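Local coordinates for ABC transporter, substrate binding protein (Polyamine) (Agrobacterium tumefaciens, PDB 4EUO) that binds gamma-aminobutyric acid (GABA) in the periplasm as the substrate-binding protein of an ABC transporter, probably handing it on for uptake, at residues A[2-10]-A[53-61]; A[61-70]-A[294-302]. One frame throughout, in Å; residues are numbered along the deposited sequence.

Interaction 1. Residues A[2-10]-A[53-61]; sequences DLVFSSWGG and TWDVVDVEG. With ABU (gamma-amino-butanoic acid), chain E.
Strands 3-6 and 56-60 run parallel, their axes 4.8 Å apart at the closest point, with Phe5 paired to Val56 and Ser6 to Val57. The ladder is made by Val56 N to Val4 O, Ser6 N to Val56 O and Asp58 N to Ser6 O. Val4 O also takes the backbone N of Asp55. The Asp55 side chain points toward the first strand, and its OD2 accepts Val4 N at 2.8 Å through the anti lone pair. Its OD1 is held by Thr234.

Ser6 lies over one face of the Trp54 indole. Its CB makes a CH-pi contact, 3.8 Å from the centroid of the five-membered ring. Swung away from its backbone N (chi1 175°), the Phe5 ring reaches Val56 CG1 with its edge, CD1 to CG1 3.8 Å.

Past the ladder, Trp8 NE1 donates to Asp58 OD1 at 2.9 Å. The bond is bent, 135° at the hydrogen. The carboxylate lies at the indole edge, its plane 87° from the ring, and NE1 meets OD1 from above the carboxylate plane. Asp58 OD2 is engaged by Ser98 and Gln16. One face of the same indole covers the GABA ligand, with Trp8 CG 3.9 Å from the ligand CB. Glu60 reaches in as well, its CG 3.7 Å from the ligand N and its carboxylate held by Tyr40 and Tyr135.

The bond to Asp58 probably fixes the rotation of the indole that walls the pocket. The Glu60 carboxylate, near the ligand amine, would probably add a favourable negative field.

Interaction 2. Residues A[61-70]-A[294-302]; sequences GDYAAQAGPK and MNYWAQHRD
Asp62 plugs into a hole formed by Met294, Trp297, Ala298 and Arg301, where helix 61-67 crosses helix 294-299 at -52° with the axes 7.8 Å apart. Arg301 comes from the start of the next helix, 301-313. Asp62 CB points toward the other segment and lies 3.7 Å from Trp297 CB. With CG set between the backbone N and the carbonyl carbon (chi1 68°), the carboxylate is turned to Arg301.

Arg301 NE donates to Asp62 OD2 at 3.0 Å, a salt bridge with a bent hydrogen bond. NE stands above the carboxylate plane. Water 1 closes a second path: it accepts from Arg301 NH2 and donates to Asp62 OD1. The third nitrogen of the guanidinium, Arg301 NH1, gives to water 2 at 2.8 Å. All three nitrogens thus have an acceptor. One guanidinium face rests on Tyr63 CB and CD1, and the ring plane stands 84° to it.

Gln66 bends at chi2, which lays its amide against Arg301 CD. Its NE2 donates almost straight to Tyr63 O at 3.1 Å, in the carbonyl plane, and Tyr63 O also takes Gln66 N. The other end, OE1, accepts Lys70 NZ and also receives waters 2 and 3. Water 3 also donates to Ala298 O, and water 2 to Asp302 OD1.

Lys70 is extended and comes at Asp302 from the opposite direction. Lys70 NZ meets the syn lone pair of Asp302 OD1 at 3.0 Å. A weak second bond runs to OD2. Trp297 NE1 is satisfied by Glu144.

Ala65 CB and Ala298 CB are 3.7 Å apart, where the helices also touch through two alanines. This is a knob-into-hole helix crossing, edged by salt bridges and ordered water. It joins an early helix to the C-terminal helices of the periplasmic binding protein fold.

Interactions 1 and 2 follow one another along the chain and share Gly61, where strand 56-60 passes into helix 61-67. Their centres lie about 18 Å apart. They also touch directly, Val59 CG2 to Ala64 CB 3.8 Å. Interaction 1 supplies Trp8 and Glu60 to the GABA pocket, which Thr12, Arg203, Asp226 and Tyr262 help complete by hydrogen bonds to the ligand. Interaction 2 is set back from it: the side chain of Asp62 is about 8 Å from the bound gamma-amino-butanoic acid (ABU). Tyr40 connects the two, bonding Glu60 in the first, stacking on Tyr63 and touching Arg301 in the second. The pocket wall therefore continues into the packing of the C-terminal helices.

Interaction 1. Residues A[2-10]-A[53-61]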
ATOM      1  N   ASP A   2       3.598 -19.739  18.320  1.00 25.55           N
ATOM      2  CA  ASP A   2       3.638 -18.316  17.999  1.00 23.54           C
ATOM      3  C   ASP A   2       2.941 -18.041  16.681  1.00 26.93           C
ATOM      4  O   ASP A   2       2.973 -18.892  15.784  1.00 29.32           O
ATOM      5  CB  ASP A   2       5.081 -17.847  17.887  1.00 24.48           C
ATOM      6  CG  ASP A   2       5.894 -18.084  19.143  1.00 32.30           C
ATOM      7  OD1 ASP A   2       5.338 -17.923  20.245  1.00 33.12           O
ATOM      8  OD2 ASP A   2       7.093 -18.399  19.017  1.00 36.87           O
ATOM      9  N   LEU A   3       2.380 -16.836  16.537  1.00 17.65           N
ATOM     10  CA  LEU A   3       1.743 -16.444  15.279  1.00 16.59           C
ATOM     11  C   LEU A   3       2.742 -15.593  14.512  1.00 16.07           C
ATOM     12  O   LEU A   3       3.408 -14.761  15.117  1.00 16.79           O
ATOM     13  CB  LEU A   3       0.483 -15.623  15.595  1.00 17.05           C
ATOM     14  CG  LEU A   3      -0.317 -15.190  14.394  1.00 22.72           C
ATOM     15  CD1 LEU A   3      -1.536 -16.012  14.250  1.00 27.63           C
ATOM     16  CD2 LEU A   3      -0.673 -13.717  14.486  1.00 25.40           C
ATOM     17  N   VAL A   4       2.827 -15.779  13.178  1.00 13.09           N
ATOM     18  CA  VAL A   4       3.741 -15.004  12.357  1.00 11.72           C
ATOM     19  C   VAL A   4       2.945 -14.026  11.469  1.00 12.81           C
ATOM     20  O   VAL A   4       2.049 -14.445  10.734  1.00 12.83           O
ATOM     21  CB  VAL A   4       4.644 -15.897  11.496  1.00 13.93           C
ATOM     22  CG1 VAL A   4       5.532 -15.053  10.589  1.00 14.29           C
ATOM     23  CG2 VAL A   4       5.505 -16.833  12.364  1.00 15.10           C
ATOM     24  N   PHE A   5       3.306 -12.749  11.568  1.00 11.46           N
ATOM     25  CA  PHE A   5       2.721 -11.665  10.778  1.00 10.85           C
ATOM     26  C   PHE A   5       3.710 -11.166   9.767  1.00 12.28           C
ATOM     27  O   PHE A   5       4.819 -10.809  10.136  1.00 12.39           O
ATOM     28  CB  PHE A   5       2.257 -10.541  11.719  1.00 12.75           C
ATOM     29  CG  PHE A   5       1.741  -9.309  11.003  1.00 12.16           C
ATOM     30  CD1 PHE A   5       0.565  -9.353  10.271  1.00 12.51           C
ATOM     31  CD2 PHE A   5       2.446  -8.123  11.042  1.00 12.82           C
ATOM     32  CE1 PHE A   5       0.088  -8.216   9.609  1.00 12.44           C
ATOM     33  CE2 PHE A   5       1.965  -6.988  10.370  1.00 12.81           C
ATOM     34  CZ  PHE A   5       0.784  -7.045   9.686  1.00 11.24           C
ATOM     35  N   SER A   6       3.321 -11.195   8.476  1.00 10.75           N
ATOM     36  CA  SER A   6       4.174 -10.699   7.400  1.00 10.53           C
ATOM     37  C   SER A   6       3.640  -9.384   6.876  1.00 10.92           C
ATOM     38  O   SER A   6       2.445  -9.261   6.597  1.00 10.20           O
ATOM     39  CB  SER A   6       4.211 -11.696   6.246  1.00 10.98           C
ATOM     40  OG  SER A   6       4.937 -11.179   5.137  1.00 14.60           O
ATOM     41  N   SER A   7       4.526  -8.417   6.697  1.00  9.77           N
ATOM     42  CA  SER A   7       4.144  -7.113   6.150  1.00  9.43           C
ATOM     43  C   SER A   7       5.300  -6.547   5.324  1.00  9.97           C
ATOM     44  O   SER A   7       6.169  -7.303   4.876  1.00  9.93           O
ATOM     45  CB  SER A   7       3.601  -6.192   7.244  1.00  9.89           C
ATOM     46  OG  SER A   7       3.039  -5.026   6.661  1.00 10.65           O
ATOM     47  N   TRP A   8       5.306  -5.239   5.096  1.00  8.78           N
ATOM     48  CA  TRP A   8       6.137  -4.618   4.108  1.00  9.19           C
ATOM     49  C   TRP A   8       7.462  -4.113   4.632  1.00 10.31           C
ATOM     50  O   TRP A   8       8.172  -3.406   3.913  1.00  9.95           O
ATOM     51  CB  TRP A   8       5.304  -3.491   3.441  1.00 10.35           C
ATOM     52  CG  TRP A   8       4.102  -4.068   2.753  1.00 10.76           C
ATOM     53  CD1 TRP A   8       2.882  -4.336   3.312  1.00 12.99           C
ATOM     54  CD2 TRP A   8       4.044  -4.560   1.412  1.00 11.24           C
ATOM     55  NE1 TRP A   8       2.075  -4.976   2.405  1.00 12.59           N
ATOM     56  CE2 TRP A   8       2.765  -5.146   1.233  1.00 13.06           C
ATOM     57  CE3 TRP A   8       4.971  -4.614   0.352  1.00 13.34           C
ATOM     58  CZ2 TRP A   8       2.361  -5.708   0.015  1.00 13.99           C
ATOM     59  CZ3 TRP A   8       4.577  -5.207  -0.845  1.00 16.80           C
ATOM     60  CH2 TRP A   8       3.277  -5.715  -1.014  1.00 17.33           C
ATOM     61  N   GLY A   9       7.786  -4.487   5.859  1.00 10.36           N
ATOM     62  CA  GLY A   9       9.067  -4.153   6.458  1.00  9.95           C
ATOM     63  C   GLY A   9       9.184  -2.713   6.882  1.00 10.51           C
ATOM     64  O   GLY A   9       8.266  -1.893   6.713  1.00 10.51           O
ATOM     65  N   GLY A  10      10.342  -2.425   7.440  1.00 10.30           N
ATOM     66  CA  GLY A  10      10.741  -1.070   7.790  1.00 10.56           C
ATOM     67  C   GLY A  10       9.792  -0.365   8.712  1.00 10.38           C
ATOM     68  O   GLY A  10       9.192  -0.965   9.593  1.00 11.21           O
ATOM     69  N   THR A  53       4.260 -20.543   6.697  1.00 12.72           N
ATOM     70  CA  THR A  53       4.927 -20.008   7.871  1.00 12.41           C
ATOM     71  C   THR A  53       4.489 -18.573   8.176  1.00 12.15           C
ATOM     72  O   THR A  53       4.939 -17.998   9.157  1.00 13.21           O
ATOM     73  CB  THR A  53       6.430 -20.119   7.739  1.00 17.04           C
ATOM     74  OG1 THR A  53       6.868 -19.318   6.659  1.00 16.62           O
ATOM     75  CG2 THR A  53       6.888 -21.571   7.577  1.00 20.93           C
ATOM     76  N   TRP A  54       3.666 -17.981   7.305  1.00 11.50           N
ATOM     77  CA  TRP A  54       3.090 -16.643   7.533  1.00 11.26           C
ATOM     78  C   TRP A  54       1.632 -16.886   7.847  1.00 10.81           C
ATOM     79  O   TRP A  54       0.925 -17.396   7.007  1.00 11.34           O
ATOM     80  CB  TRP A  54       3.218 -15.798   6.263  1.00 10.85           C
ATOM     81  CG  TRP A  54       4.605 -15.419   5.851  1.00 10.70           C
ATOM     82  CD1 TRP A  54       5.763 -15.569   6.566  1.00 13.08           C
ATOM     83  CD2 TRP A  54       4.977 -14.816   4.600  1.00 10.56           C
ATOM     84  NE1 TRP A  54       6.831 -15.067   5.844  1.00 12.20           N
ATOM     85  CE2 TRP A  54       6.376 -14.625   4.625  1.00 12.28           C
ATOM     86  CE3 TRP A  54       4.263 -14.448   3.444  1.00 12.01           C
ATOM     87  CZ2 TRP A  54       7.073 -14.052   3.546  1.00 12.40           C
ATOM     88  CZ3 TRP A  54       4.954 -13.867   2.381  1.00 12.44           C
ATOM     89  CH2 TRP A  54       6.341 -13.680   2.438  1.00 13.27           C
ATOM     90  N   ASP A  55       1.178 -16.533   9.049  1.00 10.84           N
ATOM     91  CA  ASP A  55      -0.216 -16.783   9.445  1.00 10.67           C
ATOM     92  C   ASP A  55      -1.180 -15.667   9.038  1.00 10.87           C
ATOM     93  O   ASP A  55      -2.310 -15.934   8.665  1.00 11.20           O
ATOM     94  CB  ASP A  55      -0.262 -17.042  10.958  1.00 11.85           C
ATOM     95  CG  ASP A  55       0.606 -18.227  11.316  1.00 13.53           C
ATOM     96  OD1 ASP A  55       0.408 -19.288  10.712  1.00 14.08           O
ATOM     97  OD2 ASP A  55       1.536 -18.048  12.115  1.00 13.08           O
ATOM     98  N   VAL A  56      -0.693 -14.434   9.127  1.00 10.62           N
ATOM     99  CA  VAL A  56      -1.460 -13.274   8.685  1.00 10.42           C
ATOM    100  C   VAL A  56      -0.498 -12.483   7.822  1.00 11.78           C
ATOM    101  O   VAL A  56       0.650 -12.240   8.207  1.00 11.60           O
ATOM    102  CB  VAL A  56      -2.000 -12.430   9.853  1.00 11.98           C
ATOM    103  CG1 VAL A  56      -2.650 -11.136   9.327  1.00 12.61           C
ATOM    104  CG2 VAL A  56      -3.021 -13.233  10.679  1.00 12.50           C
ATOM    105  N   VAL A  57      -0.972 -12.098   6.632  1.00  9.74           N
ATOM    106  CA  VAL A  57      -0.147 -11.312   5.722  1.00  8.34           C
ATOM    107  C   VAL A  57      -0.875 -10.015   5.359  1.00  9.31           C
ATOM    108  O   VAL A  57      -2.053 -10.022   5.013  1.00  9.39           O
ATOM    109  CB  VAL A  57       0.180 -12.107   4.440  1.00 10.11           C
ATOM    110  CG1 VAL A  57       1.200 -11.372   3.559  1.00 10.36           C
ATOM    111  CG2 VAL A  57       0.726 -13.517   4.747  1.00 10.87           C
ATOM    112  N   ASP A  58      -0.124  -8.924   5.392  1.00  7.74           N
ATOM    113  CA  ASP A  58      -0.624  -7.659   4.893  1.00  7.77           C
ATOM    114  C   ASP A  58      -0.255  -7.619   3.391  1.00  8.67           C
ATOM    115  O   ASP A  58       0.922  -7.686   3.013  1.00  9.20           O
ATOM    116  CB  ASP A  58       0.045  -6.529   5.672  1.00  8.84           C
ATOM    117  CG  ASP A  58      -0.393  -5.153   5.246  1.00  8.88           C
ATOM    118  OD1 ASP A  58      -0.312  -4.861   4.036  1.00 10.05           O
ATOM    119  OD2 ASP A  58      -0.832  -4.390   6.109  1.00 10.04           O
ATOM    120  N   VAL A  59      -1.300  -7.538   2.555  1.00  8.43           N
ATOM    121  CA  VAL A  59      -1.127  -7.571   1.100  1.00  8.02           C
ATOM    122  C   VAL A  59      -1.812  -6.375   0.462  1.00  8.50           C
ATOM    123  O   VAL A  59      -2.625  -5.707   1.086  1.00  8.33           O
ATOM    124  CB  VAL A  59      -1.714  -8.888   0.499  1.00  9.36           C
ATOM    125  CG1 VAL A  59      -1.001 -10.116   1.041  1.00  9.48           C
ATOM    126  CG2 VAL A  59      -3.222  -8.979   0.731  1.00  9.65           C
ATOM    127  N   GLU A  60      -1.556  -6.164  -0.842  1.00  7.65           N
ATOM    128  CA  GLU A  60      -2.296  -5.146  -1.574  1.00  8.09           C
ATOM    129  C   GLU A  60      -3.718  -5.621  -1.828  1.00  8.95           C
ATOM    130  O   GLU A  60      -3.934  -6.822  -2.101  1.00  8.66           O
ATOM    131  CB  GLU A  60      -1.562  -4.826  -2.881  1.00  9.09           C
ATOM    132  CG  GLU A  60      -0.296  -4.014  -2.585  1.00  9.00           C
ATOM    133  CD  GLU A  60       0.837  -4.189  -3.580  1.00 10.09           C
ATOM    134  OE1 GLU A  60       1.023  -5.294  -4.128  1.00  8.85           O
ATOM    135  OE2 GLU A  60       1.609  -3.222  -3.742  1.00 11.45           O
ATOM    136  N   GLY A  61      -4.685  -4.695  -1.797  1.00  8.28           N
ATOM    137  CA  GLY A  61      -6.085  -5.100  -1.931  1.00  8.46           C
ATOM    138  C   GLY A  61      -6.453  -5.754  -3.246  1.00  9.82           C
ATOM    139  O   GLY A  61      -7.364  -6.600  -3.279  1.00  9.37           O
TER
HETATM  140  N   ABU E 404       1.033  -1.681  -0.021  1.00 15.93           N
HETATM  141  CD  ABU E 404       1.297  -0.471   0.768  1.00 11.32           C
HETATM  142  CB  ABU E 404       2.474  -0.655   1.694  1.00 11.35           C
HETATM  143  CG  ABU E 404       2.677   0.589   2.490  1.00 11.20           C
HETATM  144  C   ABU E 404       3.908   0.610   3.371  1.00  9.76           C
HETATM  145  O   ABU E 404       4.332   1.794   3.807  1.00  9.30           O
HETATM  146  OXT ABU E 404       4.631  -0.456   3.615  1.00  9.40           O

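Interaction 2. Residues A[61-70]-A[294-302]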
ATOM      1  N   GLY A  61      -4.685  -4.695  -1.797  1.00  8.28           N
ATOM      2  CA  GLY A  61      -6.085  -5.100  -1.931  1.00  8.46           C
ATOM      3  C   GLY A  61      -6.453  -5.754  -3.246  1.00  9.82           C
ATOM      4  O   GLY A  61      -7.364  -6.600  -3.279  1.00  9.37           O
ATOM      5  N   ASP A  62      -5.791  -5.385  -4.343  1.00  8.21           N
ATOM      6  CA  ASP A  62      -6.119  -6.018  -5.621  1.00  8.21           C
ATOM      7  C   ASP A  62      -5.661  -7.482  -5.639  1.00 10.02           C
ATOM      8  O   ASP A  62      -6.351  -8.346  -6.183  1.00 11.22           O
ATOM      9  CB  ASP A  62      -5.528  -5.227  -6.791  1.00  9.63           C
ATOM     10  CG  ASP A  62      -4.021  -5.280  -6.852  1.00 10.25           C
ATOM     11  OD1 ASP A  62      -3.369  -4.789  -5.892  1.00 10.29           O
ATOM     12  OD2 ASP A  62      -3.496  -5.846  -7.819  1.00 10.07           O
ATOM     13  N   TYR A  63      -4.502  -7.754  -5.025  1.00  8.83           N
ATOM     14  CA  TYR A  63      -4.053  -9.126  -4.868  1.00  8.64           C
ATOM     15  C   TYR A  63      -5.055  -9.888  -3.979  1.00 10.04           C
ATOM     16  O   TYR A  63      -5.528 -10.982  -4.361  1.00 10.32           O
ATOM     17  CB  TYR A  63      -2.651  -9.170  -4.250  1.00  9.75           C
ATOM     18  CG  TYR A  63      -2.257 -10.570  -3.839  1.00  9.37           C
ATOM     19  CD1 TYR A  63      -1.666 -11.443  -4.748  1.00 11.37           C
ATOM     20  CD2 TYR A  63      -2.499 -11.032  -2.540  1.00  9.62           C
ATOM     21  CE1 TYR A  63      -1.301 -12.739  -4.370  1.00 11.39           C
ATOM     22  CE2 TYR A  63      -2.139 -12.324  -2.154  1.00 10.65           C
ATOM     23  CZ  TYR A  63      -1.546 -13.162  -3.071  1.00 11.76           C
ATOM     24  OH  TYR A  63      -1.184 -14.432  -2.674  1.00 12.96           O
ATOM     25  N   ALA A  64      -5.453  -9.305  -2.821  1.00  9.69           N
ATOM     26  CA  ALA A  64      -6.383  -9.990  -1.894  1.00  9.92           C
ATOM     27  C   ALA A  64      -7.668 -10.380  -2.580  1.00 12.61           C
ATOM     28  O   ALA A  64      -8.198 -11.474  -2.299  1.00 12.62           O
ATOM     29  CB  ALA A  64      -6.714  -9.054  -0.741  1.00 10.90           C
ATOM     30  N   ALA A  65      -8.217  -9.505  -3.439  1.00 10.38           N
ATOM     31  CA  ALA A  65      -9.513  -9.726  -4.062  1.00 12.08           C
ATOM     32  C   ALA A  65      -9.499 -10.811  -5.109  1.00 16.12           C
ATOM     33  O   ALA A  65     -10.584 -11.253  -5.525  1.00 18.54           O
ATOM     34  CB  ALA A  65     -10.076  -8.423  -4.611  1.00 13.29           C
ATOM     35  N   GLN A  66      -8.333 -11.243  -5.569  1.00 11.95           N
ATOM     36  CA  GLN A  66      -8.313 -12.343  -6.519  1.00 13.94           C
ATOM     37  C   GLN A  66      -7.602 -13.594  -6.029  1.00 13.62           C
ATOM     38  O   GLN A  66      -7.677 -14.611  -6.710  1.00 13.81           O
ATOM     39  CB  GLN A  66      -7.838 -11.876  -7.884  1.00 16.72           C
ATOM     40  CG  GLN A  66      -6.468 -11.256  -7.851  1.00 14.13           C
ATOM     41  CD  GLN A  66      -5.349 -12.226  -7.993  1.00 21.62           C
ATOM     42  OE1 GLN A  66      -5.142 -12.801  -9.071  1.00 17.51           O
ATOM     43  NE2 GLN A  66      -4.581 -12.414  -6.906  1.00 16.98           N
ATOM     44  N   ALA A  67      -6.926 -13.552  -4.887  1.00 12.22           N
ATOM     45  CA  ALA A  67      -6.144 -14.700  -4.426  1.00 11.98           C
ATOM     46  C   ALA A  67      -7.007 -15.836  -3.842  1.00 15.47           C
ATOM     47  O   ALA A  67      -6.608 -16.996  -3.931  1.00 15.17           O
ATOM     48  CB  ALA A  67      -5.067 -14.247  -3.433  1.00 12.18           C
ATOM     49  N   GLY A  68      -8.182 -15.522  -3.330  1.00 17.48           N
ATOM     50  CA  GLY A  68      -9.056 -16.568  -2.757  1.00 18.99           C
ATOM     51  C   GLY A  68      -9.500 -17.659  -3.725  1.00 24.40           C
ATOM     52  O   GLY A  68      -9.175 -18.848  -3.532  1.00 24.76           O
ATOM     53  N   PRO A  69     -10.097 -17.253  -4.872  1.00 23.19           N
ATOM     54  CA  PRO A  69     -10.501 -18.234  -5.905  1.00 22.75           C
ATOM     55  C   PRO A  69      -9.355 -19.057  -6.482  1.00 26.56           C
ATOM     56  O   PRO A  69      -9.599 -20.130  -7.031  1.00 28.46           O
ATOM     57  CB  PRO A  69     -11.134 -17.351  -6.995  1.00 24.38           C
ATOM     58  CG  PRO A  69     -11.616 -16.154  -6.274  1.00 27.15           C
ATOM     59  CD  PRO A  69     -10.551 -15.892  -5.231  1.00 22.88           C
ATOM     60  N   LYS A  70      -8.103 -18.567  -6.358  1.00 20.94           N
ATOM     61  CA  LYS A  70      -6.908 -19.269  -6.832  1.00 20.25           C
ATOM     62  C   LYS A  70      -6.457 -20.361  -5.847  1.00 23.94           C
ATOM     63  O   LYS A  70      -5.514 -21.102  -6.140  1.00 25.76           O
ATOM     64  CB  LYS A  70      -5.765 -18.265  -7.086  1.00 22.16           C
ATOM     65  CG  LYS A  70      -5.963 -17.481  -8.363  1.00 25.70           C
ATOM     66  CD  LYS A  70      -4.759 -16.608  -8.670  1.00 22.31           C
ATOM     67  CE  LYS A  70      -4.963 -15.872  -9.955  1.00 25.97           C
ATOM     68  NZ  LYS A  70      -3.749 -15.097 -10.305  1.00 32.36           N
ATOM     69  N   MET A 294      -9.228  -1.158  -7.199  1.00 10.17           N
ATOM     70  CA  MET A 294      -8.569  -2.439  -6.939  1.00  9.77           C
ATOM     71  C   MET A 294      -9.360  -3.616  -7.408  1.00 11.65           C
ATOM     72  O   MET A 294      -8.769  -4.658  -7.689  1.00 11.01           O
ATOM     73  CB  MET A 294      -8.224  -2.584  -5.465  1.00 11.81           C
ATOM     74  CG  MET A 294      -7.249  -1.483  -4.969  1.00 13.03           C
ATOM     75  SD  MET A 294      -6.679  -1.829  -3.310  1.00 11.91           S
ATOM     76  CE  MET A 294      -8.176  -1.774  -2.366  1.00 13.00           C
ATOM     77  N   ASN A 295     -10.694  -3.466  -7.529  1.00 10.65           N
ATOM     78  CA  ASN A 295     -11.505  -4.563  -8.048  1.00 11.40           C
ATOM     79  C   ASN A 295     -11.269  -4.725  -9.553  1.00 12.46           C
ATOM     80  O   ASN A 295     -11.146  -5.845 -10.052  1.00 12.53           O
ATOM     81  CB  ASN A 295     -12.958  -4.313  -7.729  1.00 14.85           C
ATOM     82  CG  ASN A 295     -13.235  -4.491  -6.260  1.00 35.89           C
ATOM     83  OD1 ASN A 295     -13.931  -3.682  -5.635  1.00 42.55           O
ATOM     84  ND2 ASN A 295     -12.663  -5.536  -5.668  1.00 23.99           N
ATOM     85  N   TYR A 296     -11.120  -3.617 -10.259  1.00 10.69           N
ATOM     86  CA  TYR A 296     -10.793  -3.667 -11.674  1.00 10.40           C
ATOM     87  C   TYR A 296      -9.454  -4.372 -11.861  1.00 11.54           C
ATOM     88  O   TYR A 296      -9.319  -5.277 -12.692  1.00 11.01           O
ATOM     89  CB  TYR A 296     -10.699  -2.246 -12.262  1.00 10.44           C
ATOM     90  CG  TYR A 296     -10.271  -2.255 -13.703  1.00 10.39           C
ATOM     91  CD1 TYR A 296     -11.205  -2.393 -14.724  1.00 11.63           C
ATOM     92  CD2 TYR A 296      -8.926  -2.109 -14.055  1.00 11.08           C
ATOM     93  CE1 TYR A 296     -10.812  -2.425 -16.051  1.00 11.53           C
ATOM     94  CE2 TYR A 296      -8.522  -2.146 -15.375  1.00 11.28           C
ATOM     95  CZ  TYR A 296      -9.468  -2.296 -16.371  1.00 12.81           C
ATOM     96  OH  TYR A 296      -9.053  -2.356 -17.661  1.00 13.70           O
ATOM     97  N   TRP A 297      -8.451  -3.985 -11.061  1.00  9.87           N
ATOM     98  CA  TRP A 297      -7.159  -4.630 -11.131  1.00 10.07           C
ATOM     99  C   TRP A 297      -7.264  -6.116 -10.760  1.00 10.36           C
ATOM    100  O   TRP A 297      -6.660  -6.954 -11.451  1.00 11.08           O
ATOM    101  CB  TRP A 297      -6.154  -3.913 -10.216  1.00  9.02           C
ATOM    102  CG  TRP A 297      -5.461  -2.772 -10.894  1.00  9.10           C
ATOM    103  CD1 TRP A 297      -5.939  -1.506 -11.097  1.00 10.25           C
ATOM    104  CD2 TRP A 297      -4.141  -2.800 -11.426  1.00  8.68           C
ATOM    105  NE1 TRP A 297      -4.976  -0.731 -11.710  1.00  8.81           N
ATOM    106  CE2 TRP A 297      -3.853  -1.500 -11.913  1.00  8.50           C
ATOM    107  CE3 TRP A 297      -3.132  -3.766 -11.449  1.00  9.66           C
ATOM    108  CZ2 TRP A 297      -2.609  -1.164 -12.447  1.00  9.14           C
ATOM    109  CZ3 TRP A 297      -1.894  -3.432 -11.962  1.00  9.08           C
ATOM    110  CH2 TRP A 297      -1.642  -2.149 -12.460  1.00  9.50           C
ATOM    111  N   ALA A 298      -8.040  -6.469  -9.730  1.00  9.49           N
ATOM    112  CA  ALA A 298      -8.160  -7.881  -9.337  1.00 10.68           C
ATOM    113  C   ALA A 298      -8.715  -8.703 -10.514  1.00 12.43           C
ATOM    114  O   ALA A 298      -8.223  -9.799 -10.769  1.00 12.78           O
ATOM    115  CB  ALA A 298      -9.109  -7.998  -8.168  1.00 12.04           C
ATOM    116  N   GLN A 299      -9.667  -8.136 -11.268  1.00 10.96           N
ATOM    117  CA  GLN A 299     -10.316  -8.865 -12.394  1.00 11.92           C
ATOM    118  C   GLN A 299      -9.370  -9.044 -13.568  1.00 14.72           C
ATOM    119  O   GLN A 299      -9.610  -9.935 -14.402  1.00 17.17           O
ATOM    120  CB  GLN A 299     -11.571  -8.113 -12.866  1.00 12.82           C
ATOM    121  CG  GLN A 299     -12.716  -8.110 -11.856  1.00 16.10           C
ATOM    122  CD  GLN A 299     -13.952  -7.314 -12.305  1.00 27.00           C
ATOM    123  OE1 GLN A 299     -14.537  -6.534 -11.551  1.00 30.31           O
ATOM    124  NE2 GLN A 299     -14.401  -7.488 -13.528  1.00 24.48           N
ATOM    125  N   HIS A 300      -8.325  -8.213 -13.684  1.00 11.55           N
ATOM    126  CA  HIS A 300      -7.412  -8.235 -14.828  1.00 11.61           C
ATOM    127  C   HIS A 300      -5.972  -8.378 -14.344  1.00 11.37           C
ATOM    128  O   HIS A 300      -5.030  -8.044 -15.073  1.00 11.80           O
ATOM    129  CB  HIS A 300      -7.543  -6.894 -15.592  1.00 12.74           C
ATOM    130  CG  HIS A 300      -8.950  -6.540 -16.016  1.00 13.06           C
ATOM    131  ND1 HIS A 300      -9.456  -6.853 -17.276  1.00 15.95           N
ATOM    132  CD2 HIS A 300      -9.907  -5.894 -15.323  1.00 10.30           C
ATOM    133  CE1 HIS A 300     -10.709  -6.402 -17.282  1.00 11.88           C
ATOM    134  NE2 HIS A 300     -11.027  -5.814 -16.128  1.00 13.40           N
ATOM    135  N   ARG A 301      -5.788  -8.914 -13.135  1.00 11.65           N
ATOM    136  CA  ARG A 301      -4.464  -8.851 -12.514  1.00 11.58           C
ATOM    137  C   ARG A 301      -3.339  -9.476 -13.275  1.00 12.87           C
ATOM    138  O   ARG A 301      -2.272  -8.868 -13.435  1.00 11.74           O
ATOM    139  CB  ARG A 301      -4.512  -9.335 -11.075  1.00 11.03           C
ATOM    140  CG  ARG A 301      -3.421  -8.753 -10.190  1.00 11.20           C
ATOM    141  CD  ARG A 301      -3.564  -9.197  -8.735  1.00 11.43           C
ATOM    142  NE  ARG A 301      -2.470  -8.620  -7.946  1.00 11.24           N
ATOM    143  CZ  ARG A 301      -1.223  -9.079  -7.931  1.00 12.48           C
ATOM    144  NH1 ARG A 301      -0.933 -10.257  -8.482  1.00 13.83           N
ATOM    145  NH2 ARG A 301      -0.272  -8.406  -7.295  1.00 13.27           N
ATOM    146  N   ASP A 302      -3.570 -10.721 -13.753  1.00 13.79           N
ATOM    147  CA  ASP A 302      -2.506 -11.424 -14.455  1.00 14.05           C
ATOM    148  C   ASP A 302      -2.168 -10.763 -15.772  1.00 14.82           C
ATOM    149  O   ASP A 302      -0.988 -10.647 -16.126  1.00 15.13           O
ATOM    150  CB  ASP A 302      -2.925 -12.883 -14.693  1.00 16.97           C
ATOM    151  CG  ASP A 302      -3.178 -13.634 -13.413  1.00 27.70           C
ATOM    152  OD1 ASP A 302      -2.525 -13.314 -12.408  1.00 27.25           O
ATOM    153  OD2 ASP A 302      -4.015 -14.562 -13.427  1.00 34.08           O
TER
HETATM  154  O   HOH W   1      -0.826  -5.877  -6.312  1.00 11.98           O
HETATM  155  O   HOH W   2      -2.212 -12.185 -10.074  1.00 23.65           O
HETATM  156  O   HOH W   3      -7.286 -12.350 -11.457  1.00 35.73           O